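PDB 6C2C: dihydrocoumarin hydrolase, AncDHCH1 from Pseudomonas sp., which probably hydrolyses the lactone dihydrocoumarin with a two-zinc centre and, as an ancestral-type enzyme, is related to the organophosphate-degrading methyl-parathion hydrolase. Local coordinates for residues A[117-122]-A[224-229]; A[121-126]-A[271-276]; A[200-205]-A[209-214]. All blocks are in the same frame, centred on the assembly; numbering follows the deposited sequence.

Overall arrangement
Three neighbouring contacts build the two-zinc site of a metallo-beta-lactamase fold, where loops from two mixed sheets meet. The centres of contacts 1 and 2 lie about 6 Å apart, those of 1 and 3 about 8 Å, and those of 2 and 3 about 14 Å. Contacts 1 and 2 start from one stretch, the loop after strand 114-116 and helix 122-125, and pair it with loops following strands 219-223 and 268-270 of the other sheet. Contact 3, the hairpin of strands 197-201 and 210-216, is nested in the chain between their segments. A backbone hydrogen bond ties Thr-210 to the loop at Thr-118, and ligands distant in sequence meet where the loops of both sheets converge.

Contact 1. Residues A[117-122]-A[224-229]; sequences ITHMHP and LGDLIH. With ZN (zinc ion), chain D; ZN (zinc ion), chain C.
The imidazole of His-119 and the carboxylate of Asp-226 meet at the ring's edge, their planes 66° apart and the two side chains crossing at about a right angle. OD2 of Asp-226 lies near the ring plane, 2.9 Å from NE2 of His-119, and this closeness is imposed by a metal: both atoms bind the zinc of chain D. The ring of His-121 also turns an edge toward Asp-226 OD2, but uses its other nitrogen, with ND1 2.3 Å from the same zinc. NE2 of His-119 sits 2.1 Å from that ion. The other nitrogen of the His-119 ring, ND1, donates to OG1 of Thr-118 at 2.9 Å, with the hydroxyl only 9° out of the ring plane; this second-shell bond fixes the ring's rotation. These histidines open the HxHxDH signature of the metallo-beta-lactamase fold, and Asp-226, outside that motif, is the fold's metal-bridging aspartate. Of the carboxylate, only OD2 bridges, 2.2 Å from the zinc of chain D and 2.1 Å from the zinc of chain C; a water spans the same two ions, and His-205 completes the protein ligands of the first. The methyl CG2 of Thr-118 rests 3.7 Å from CA of Gly-225. That glycine, at positive phi, lies in a type II' turn running from Leu-224 to Leu-227.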
loop_
_atom_site.group_PDB
_atom_site.type_symbol
_atom_site.label_atom_id
_atom_site.label_comp_id
_atom_site.label_asym_id
_atom_site.label_seq_id
_atom_site.Cartn_x
_atom_site.Cartn_y
_atom_site.Cartn_z
ATOM N N ILE A 117 -2.370 2.475 9.275
ATOM C CA ILE A 117 -1.087 2.352 8.603
ATOM C C ILE A 117 -0.659 0.889 8.627
ATOM O O ILE A 117 -0.547 0.275 9.706
ATOM C CB ILE A 117 -0.063 3.240 9.320
ATOM C CG1 ILE A 117 -0.453 4.716 9.212
ATOM C CG2 ILE A 117 1.328 2.948 8.785
ATOM C CD1 ILE A 117 -0.550 5.191 7.735
ATOM N N THR A 118 -0.432 0.295 7.446
ATOM C CA THR A 118 -0.009 -1.109 7.457
ATOM C C THR A 118 1.391 -1.252 8.058
ATOM O O THR A 118 1.637 -2.164 8.838
ATOM C CB THR A 118 -0.032 -1.697 6.028
ATOM O OG1 THR A 118 0.850 -0.942 5.157
ATOM C CG2 THR A 118 -1.469 -1.753 5.471
ATOM N N HIS A 119 2.270 -0.299 7.774
ATOM C CA HIS A 119 3.610 -0.270 8.330
ATOM C C HIS A 119 4.230 1.081 8.027
ATOM O O HIS A 119 3.792 1.789 7.112
ATOM C CB HIS A 119 4.482 -1.401 7.761
ATOM C CG HIS A 119 4.758 -1.335 6.285
ATOM N ND1 HIS A 119 3.763 -1.355 5.317
ATOM C CD2 HIS A 119 5.941 -1.286 5.617
ATOM C CE1 HIS A 119 4.320 -1.313 4.111
ATOM N NE2 HIS A 119 5.646 -1.308 4.251
ATOM N N MET A 120 5.247 1.451 8.814
ATOM C CA MET A 120 5.758 2.830 8.705
ATOM C C MET A 120 6.896 3.014 7.714
ATOM O O MET A 120 7.737 3.878 7.913
ATOM C CB MET A 120 6.161 3.340 10.088
ATOM C CG MET A 120 4.920 3.387 11.011
ATOM S SD MET A 120 5.355 4.155 12.607
ATOM C CE MET A 120 3.737 4.032 13.384
ATOM N N HIS A 121 6.882 2.342 6.580
ATOM C CA HIS A 121 7.775 2.693 5.501
ATOM C C HIS A 121 7.344 3.994 4.859
ATOM O O HIS A 121 6.180 4.411 4.965
ATOM C CB HIS A 121 7.816 1.549 4.483
ATOM C CG HIS A 121 8.693 0.405 4.897
ATOM N ND1 HIS A 121 8.703 -0.821 4.278
ATOM C CD2 HIS A 121 9.621 0.310 5.896
ATOM C CE1 HIS A 121 9.580 -1.633 4.844
ATOM N NE2 HIS A 121 10.157 -0.960 5.827
ATOM N N PRO A 122 8.270 4.686 4.204
ATOM C CA PRO A 122 7.982 6.053 3.754
ATOM C C PRO A 122 6.864 6.152 2.763
ATOM O O PRO A 122 6.160 7.154 2.775
ATOM C CB PRO A 122 9.292 6.498 3.097
ATOM C CG PRO A 122 9.967 5.242 2.785
ATOM C CD PRO A 122 9.665 4.324 3.947
ATOM N N LEU A 224 -3.572 -6.027 2.353
ATOM C CA LEU A 224 -2.407 -6.812 2.773
ATOM C C LEU A 224 -1.145 -5.975 2.945
ATOM O O LEU A 224 -0.072 -6.543 3.198
ATOM C CB LEU A 224 -2.106 -7.877 1.713
ATOM C CG LEU A 224 -3.202 -8.900 1.525
ATOM C CD1 LEU A 224 -2.732 -9.833 0.402
ATOM C CD2 LEU A 224 -3.452 -9.701 2.761
ATOM N N GLY A 225 -1.219 -4.673 2.682
ATOM C CA GLY A 225 -0.005 -3.854 2.866
ATOM C C GLY A 225 1.078 -4.322 1.916
ATOM O O GLY A 225 0.842 -4.464 0.712
ATOM N N ASP A 226 2.231 -4.588 2.473
ATOM C CA ASP A 226 3.361 -5.067 1.713
ATOM C C ASP A 226 3.730 -6.579 1.857
ATOM O O ASP A 226 4.867 -6.936 1.948
ATOM C CB ASP A 226 4.580 -4.211 2.024
ATOM C CG ASP A 226 4.552 -2.838 1.364
ATOM O OD1 ASP A 226 3.589 -2.429 0.873
ATOM O OD2 ASP A 226 5.549 -2.225 1.449
ATOM N N LEU A 227 2.713 -7.397 1.981
ATOM C CA LEU A 227 2.971 -8.842 1.915
ATOM C C LEU A 227 3.460 -9.271 0.535
ATOM O O LEU A 227 3.898 -10.406 0.387
ATOM C CB LEU A 227 1.729 -9.649 2.286
ATOM C CG LEU A 227 1.183 -9.560 3.706
ATOM C CD1 LEU A 227 0.173 -10.660 4.054
ATOM C CD2 LEU A 227 2.268 -9.433 4.795
ATOM N N ILE A 228 3.388 -8.412 -0.492
ATOM C CA ILE A 228 3.926 -8.756 -1.806
ATOM C C ILE A 228 4.506 -7.491 -2.431
ATOM O O ILE A 228 4.015 -6.386 -2.190
ATOM C CB ILE A 228 2.840 -9.418 -2.675
ATOM C CG1 ILE A 228 3.364 -9.841 -4.071
ATOM C CG2 ILE A 228 1.686 -8.474 -2.840
ATOM C CD1 ILE A 228 2.670 -11.121 -4.641
ATOM N N HIS A 229 5.609 -7.640 -3.204
ATOM C CA HIS A 229 6.162 -6.533 -3.950
ATOM C C HIS A 229 6.220 -6.760 -5.441
ATOM O O HIS A 229 6.196 -5.779 -6.195
ATOM C CB HIS A 229 7.597 -6.177 -3.515
ATOM C CG HIS A 229 7.657 -5.571 -2.150
ATOM N ND1 HIS A 229 7.493 -6.331 -1.004
ATOM C CD2 HIS A 229 7.827 -4.287 -1.750
ATOM C CE1 HIS A 229 7.584 -5.533 0.043
ATOM N NE2 HIS A 229 7.817 -4.298 -0.371
HETATM ZN ZN ZN D . 7.165 -1.572 2.770
HETATM ZN ZN ZN C . 5.600 -0.273 0.560
HETATM O O HOH W 1 7.102 -0.067 1.637
HETATM O O HOH W 2 8.758 -2.245 1.362
#

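Contact 2. Residues A[121-126]-A[271-276]; sequences HPDHVG and AAHLSF. With ZN (zinc ion), chain C; ZN (zinc ion), chain D.
His-273 reaches across to Asp-123 and His-124 at the zinc of chain C, the second metal of the metallo-beta-lactamase site; Asp-123 and His-124 are the last two residues of the HxHxDH motif. From CB of His-273, CG runs anti to the carbonyl carbon (chi1 -61°), which swings the ring from the type I turn Ala-271 to Leu-274 toward the metal. The methyl of Ala-272 lies over the centre of one ring face. CD2 comes close to OD1 of Asp-226, the bridging aspartate, while ND1 is hydrogen-bonded to the backbone O of Ser-68, a second-shell partner that sets the ring's rotation. CE1 meets OD2 of Asp-123 at 3.0 Å. That oxygen lies at the ring's edge, near its plane, and the carboxylate is turned only 14° from the ring. At the tip, NE2 binds the zinc at 2.2 Å.

His-124 comes from the opposite direction, its NE2 2.1 Å from the same ion and its ring plane 82° from that of His-273. Its far nitrogen, ND1, is held by Asp-84, and its CE1 edge packs on CB of Ala-272 at 3.4 Å. Asp-123 divides its carboxylate between two tasks. OD2 binds the zinc of chain C at 2.3 Å. The water shared by the two zincs, consistent with the nucleophile proposed for such hydrolases, donates to OD1 of Asp-123 at 2.6 Å.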
loop_
_atom_site.group_PDB
_atom_site.type_symbol
_atom_site.label_atom_id
_atom_site.label_comp_id
_atom_site.label_asym_id
_atom_site.label_seq_id
_atom_site.Cartn_x
_atom_site.Cartn_y
_atom_site.Cartn_z
ATOM N N HIS A 121 6.882 2.342 6.580
ATOM C CA HIS A 121 7.775 2.693 5.501
ATOM C C HIS A 121 7.344 3.994 4.859
ATOM O O HIS A 121 6.180 4.411 4.965
ATOM C CB HIS A 121 7.816 1.549 4.483
ATOM C CG HIS A 121 8.693 0.405 4.897
ATOM N ND1 HIS A 121 8.703 -0.821 4.278
ATOM C CD2 HIS A 121 9.621 0.310 5.896
ATOM C CE1 HIS A 121 9.580 -1.633 4.844
ATOM N NE2 HIS A 121 10.157 -0.960 5.827
ATOM N N PRO A 122 8.270 4.686 4.204
ATOM C CA PRO A 122 7.982 6.053 3.754
ATOM C C PRO A 122 6.864 6.152 2.763
ATOM O O PRO A 122 6.160 7.154 2.775
ATOM C CB PRO A 122 9.292 6.498 3.097
ATOM C CG PRO A 122 9.967 5.242 2.785
ATOM C CD PRO A 122 9.665 4.324 3.947
ATOM N N ASP A 123 6.683 5.147 1.934
ATOM C CA ASP A 123 5.641 5.135 0.914
ATOM C C ASP A 123 4.307 4.739 1.481
ATOM O O ASP A 123 3.340 4.645 0.729
ATOM C CB ASP A 123 6.015 4.186 -0.222
ATOM C CG ASP A 123 6.377 2.732 0.264
ATOM O OD1 ASP A 123 7.101 2.479 1.224
ATOM O OD2 ASP A 123 5.907 1.826 -0.377
ATOM N N HIS A 124 4.196 4.626 2.806
ATOM C CA HIS A 124 2.887 4.434 3.445
ATOM C C HIS A 124 2.517 5.511 4.434
ATOM O O HIS A 124 1.308 5.783 4.618
ATOM C CB HIS A 124 2.828 3.062 4.138
ATOM C CG HIS A 124 3.136 1.951 3.150
ATOM N ND1 HIS A 124 2.171 1.163 2.560
ATOM C CD2 HIS A 124 4.314 1.612 2.571
ATOM C CE1 HIS A 124 2.743 0.364 1.666
ATOM N NE2 HIS A 124 4.051 0.638 1.649
ATOM N N VAL A 125 3.495 6.178 5.041
ATOM C CA VAL A 125 3.212 7.242 5.998
ATOM C C VAL A 125 3.517 8.638 5.480
ATOM O O VAL A 125 3.103 9.605 6.135
ATOM C CB VAL A 125 3.977 7.024 7.333
ATOM C CG1 VAL A 125 3.497 5.757 8.011
ATOM C CG2 VAL A 125 5.538 7.010 7.167
ATOM N N GLY A 126 4.269 8.804 4.364
ATOM C CA GLY A 126 4.679 10.146 3.936
ATOM C C GLY A 126 3.494 11.054 3.681
ATOM O O GLY A 126 3.524 12.258 4.017
ATOM N N ALA A 271 -3.584 -4.864 -2.285
ATOM C CA ALA A 271 -2.195 -4.813 -1.854
ATOM C C ALA A 271 -1.490 -3.573 -2.420
ATOM O O ALA A 271 -1.664 -3.227 -3.591
ATOM C CB ALA A 271 -1.493 -6.080 -2.311
ATOM N N ALA A 272 -0.657 -2.921 -1.565
ATOM C CA ALA A 272 -0.021 -1.623 -1.853
ATOM C C ALA A 272 0.847 -1.618 -3.110
ATOM O O ALA A 272 0.950 -0.564 -3.762
ATOM C CB ALA A 272 0.865 -1.192 -0.670
ATOM N N HIS A 273 1.433 -2.783 -3.496
ATOM C CA HIS A 273 2.382 -2.800 -4.616
ATOM C C HIS A 273 1.968 -3.770 -5.712
ATOM O O HIS A 273 2.793 -4.146 -6.550
ATOM C CB HIS A 273 3.830 -3.094 -4.127
ATOM C CG HIS A 273 4.301 -2.029 -3.157
ATOM N ND1 HIS A 273 4.180 -0.678 -3.411
ATOM C CD2 HIS A 273 4.808 -2.139 -1.918
ATOM C CE1 HIS A 273 4.618 0.014 -2.362
ATOM N NE2 HIS A 273 5.002 -0.846 -1.454
ATOM N N LEU A 274 0.690 -4.143 -5.768
ATOM C CA LEU A 274 0.143 -4.793 -6.964
ATOM C C LEU A 274 -0.322 -3.677 -7.915
ATOM O O LEU A 274 -0.757 -2.604 -7.475
ATOM C CB LEU A 274 -1.056 -5.678 -6.599
ATOM C CG LEU A 274 -0.662 -6.894 -5.769
ATOM C CD1 LEU A 274 -1.861 -7.750 -5.500
ATOM C CD2 LEU A 274 0.428 -7.705 -6.547
ATOM N N SER A 275 -0.175 -3.930 -9.215
ATOM C CA SER A 275 -0.506 -2.928 -10.225
ATOM C C SER A 275 -1.874 -2.294 -9.952
ATOM O O SER A 275 -2.871 -3.005 -9.799
ATOM C CB SER A 275 -0.486 -3.651 -11.588
ATOM O OG SER A 275 -0.843 -2.817 -12.688
ATOM N N PHE A 276 -1.899 -0.971 -9.894
ATOM C CA PHE A 276 -3.093 -0.239 -9.501
ATOM C C PHE A 276 -4.309 -0.711 -10.301
ATOM O O PHE A 276 -4.228 -0.814 -11.539
ATOM C CB PHE A 276 -2.871 1.268 -9.717
ATOM C CG PHE A 276 -4.055 2.088 -9.281
ATOM C CD1 PHE A 276 -4.291 2.343 -7.923
ATOM C CD2 PHE A 276 -5.011 2.535 -10.241
ATOM C CE1 PHE A 276 -5.419 3.038 -7.498
ATOM C CE2 PHE A 276 -6.132 3.287 -9.806
ATOM C CZ PHE A 276 -6.345 3.498 -8.432
HETATM ZN ZN ZN C . 5.600 -0.273 0.560
HETATM ZN ZN ZN D . 7.165 -1.572 2.770
HETATM O O HOH W 1 7.102 -0.067 1.637
HETATM O O HOH W 2 8.758 -2.245 1.362
#

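Contact 3. Residues A[200-205]-A[209-214]; sequences LASHGH and HTTYVV. With ZN (zinc ion), chain D.
Ser-202 and His-209 share most of the polar traffic where the hairpin opens into its loop. The serine hydroxyl, held between its own backbone N and carbonyl carbon (chi1 57°), hydrogen-bonds ND1 of His-209 at 2.8 Å and OG1 of Thr-211 at 3.0 Å; the donor is settled in neither, OG having one proton. OG thus lies at the edge of the imidazole, near its plane. ND1 also makes a weak bond to the backbone O of Ser-202, while the other nitrogen, NE2, is hydrogen-bonded to the backbone N of Asp-226. The carbonyl of His-209 accepts from Ser-202 N at 3.0 Å.

Further along, Leu-200 and Thr-211 form an antiparallel hydrogen-bonded pair: Leu-200 N gives to Thr-211 O at 2.8 Å, and Thr-211 N returns to Leu-200 O at 2.9 Å. A water links NE2 of His-203 to OG1 of Thr-210, donating to the hydroxyl, which is also bonded to Gly-208 O. In the loop, His-205 binds the zinc of chain D through NE2 at 2.3 Å, its ND1 hydrogen-bonded to Asp-245 OD1. A beta hairpin whose connecting loop presents the third histidine ligand of this zinc is characteristic of the metallo-beta-lactamase fold.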
loop_
_atom_site.group_PDB
_atom_site.type_symbol
_atom_site.label_atom_id
_atom_site.label_comp_id
_atom_site.label_asym_id
_atom_site.label_seq_id
_atom_site.Cartn_x
_atom_site.Cartn_y
_atom_site.Cartn_z
ATOM N N LEU A 200 -5.314 -7.088 11.680
ATOM C CA LEU A 200 -4.880 -8.460 11.732
ATOM C C LEU A 200 -3.326 -8.464 11.653
ATOM O O LEU A 200 -2.757 -8.083 10.703
ATOM C CB LEU A 200 -5.500 -9.263 10.594
ATOM C CG LEU A 200 -5.050 -10.706 10.495
ATOM C CD1 LEU A 200 -5.847 -11.480 11.529
ATOM C CD2 LEU A 200 -5.307 -11.264 9.125
ATOM N N ALA A 201 -2.676 -8.893 12.717
ATOM C CA ALA A 201 -1.223 -8.890 12.685
ATOM C C ALA A 201 -0.658 -9.736 11.554
ATOM O O ALA A 201 -1.121 -10.795 11.320
ATOM C CB ALA A 201 -0.677 -9.385 14.002
ATOM N N SER A 202 0.326 -9.188 10.848
ATOM C CA SER A 202 0.991 -9.860 9.738
ATOM C C SER A 202 2.427 -9.366 9.764
ATOM O O SER A 202 2.942 -8.821 8.788
ATOM C CB SER A 202 0.326 -9.503 8.410
ATOM O OG SER A 202 0.309 -8.100 8.209
ATOM N N HIS A 203 3.058 -9.572 10.913
ATOM C CA HIS A 203 4.396 -9.134 11.178
ATOM C C HIS A 203 5.492 -9.836 10.409
ATOM O O HIS A 203 5.428 -10.981 10.250
ATOM C CB HIS A 203 4.684 -9.249 12.673
ATOM C CG HIS A 203 3.683 -8.554 13.539
ATOM N ND1 HIS A 203 3.592 -8.738 14.895
ATOM C CD2 HIS A 203 2.756 -7.631 13.231
ATOM C CE1 HIS A 203 2.631 -7.966 15.367
ATOM N NE2 HIS A 203 2.116 -7.277 14.378
ATOM N N GLY A 204 6.480 -9.067 9.961
ATOM C CA GLY A 204 7.609 -9.634 9.260
ATOM C C GLY A 204 8.236 -8.609 8.363
ATOM O O GLY A 204 9.337 -8.312 8.521
ATOM N N HIS A 205 7.479 -8.117 7.405
ATOM C CA HIS A 205 7.980 -7.075 6.520
ATOM C C HIS A 205 8.549 -5.891 7.343
ATOM O O HIS A 205 9.512 -5.308 6.994
ATOM C CB HIS A 205 6.895 -6.618 5.568
ATOM C CG HIS A 205 7.321 -5.549 4.639
ATOM N ND1 HIS A 205 8.283 -5.729 3.683
ATOM C CD2 HIS A 205 6.909 -4.280 4.524
ATOM C CE1 HIS A 205 8.439 -4.610 3.026
ATOM N NE2 HIS A 205 7.631 -3.717 3.533
ATOM N N HIS A 209 4.034 -4.947 11.009
ATOM C CA HIS A 209 3.259 -4.901 9.773
ATOM C C HIS A 209 1.875 -5.511 10.031
ATOM O O HIS A 209 1.748 -6.574 10.655
ATOM C CB HIS A 209 4.002 -5.645 8.654
ATOM C CG HIS A 209 3.280 -5.545 7.326
ATOM N ND1 HIS A 209 2.171 -6.331 7.042
ATOM C CD2 HIS A 209 3.461 -4.727 6.266
ATOM C CE1 HIS A 209 1.720 -5.994 5.826
ATOM N NE2 HIS A 209 2.487 -5.043 5.341
ATOM N N THR A 210 0.819 -4.811 9.557
ATOM C CA THR A 210 -0.553 -5.131 9.892
ATOM C C THR A 210 -1.376 -5.152 8.602
ATOM O O THR A 210 -1.229 -4.264 7.741
ATOM C CB THR A 210 -1.128 -4.100 10.905
ATOM O OG1 THR A 210 -0.311 -4.140 12.095
ATOM C CG2 THR A 210 -2.613 -4.458 11.265
ATOM N N THR A 211 -2.243 -6.163 8.535
ATOM C CA THR A 211 -3.262 -6.346 7.515
ATOM C C THR A 211 -4.566 -5.782 8.047
ATOM O O THR A 211 -4.866 -5.910 9.226
ATOM C CB THR A 211 -3.395 -7.842 7.279
ATOM O OG1 THR A 211 -2.190 -8.290 6.631
ATOM C CG2 THR A 211 -4.644 -8.211 6.446
ATOM N N TYR A 212 -5.356 -5.182 7.164
ATOM C CA TYR A 212 -6.642 -4.641 7.621
ATOM C C TYR A 212 -7.756 -5.382 6.908
ATOM O O TYR A 212 -7.800 -5.433 5.655
ATOM C CB TYR A 212 -6.781 -3.115 7.433
ATOM C CG TYR A 212 -5.748 -2.410 8.283
ATOM C CD1 TYR A 212 -5.959 -2.276 9.671
ATOM C CD2 TYR A 212 -4.570 -1.947 7.728
ATOM C CE1 TYR A 212 -5.038 -1.692 10.492
ATOM C CE2 TYR A 212 -3.593 -1.326 8.571
ATOM C CZ TYR A 212 -3.834 -1.265 9.952
ATOM O OH TYR A 212 -2.920 -0.643 10.828
ATOM N N VAL A 213 -8.681 -5.905 7.702
ATOM C CA VAL A 213 -9.749 -6.772 7.184
ATOM C C VAL A 213 -11.037 -5.965 7.182
ATOM O O VAL A 213 -11.481 -5.496 8.243
ATOM C CB VAL A 213 -9.903 -8.023 8.035
ATOM C CG1 VAL A 213 -11.083 -8.860 7.524
ATOM C CG2 VAL A 213 -8.546 -8.758 8.121
ATOM N N VAL A 214 -11.606 -5.727 5.992
ATOM C CA VAL A 214 -12.790 -4.889 5.826
ATOM C C VAL A 214 -13.956 -5.782 5.462
ATOM O O VAL A 214 -13.828 -6.580 4.541
ATOM C CB VAL A 214 -12.571 -3.874 4.698
ATOM C CG1 VAL A 214 -13.788 -2.963 4.556
ATOM C CG2 VAL A 214 -11.259 -3.085 4.990
HETATM ZN ZN ZN D . 7.165 -1.572 2.770
HETATM O O HOH W 3 -0.578 -5.904 14.194
HETATM O O HOH W 1 7.102 -0.067 1.637
HETATM O O HOH W 2 8.758 -2.245 1.362
#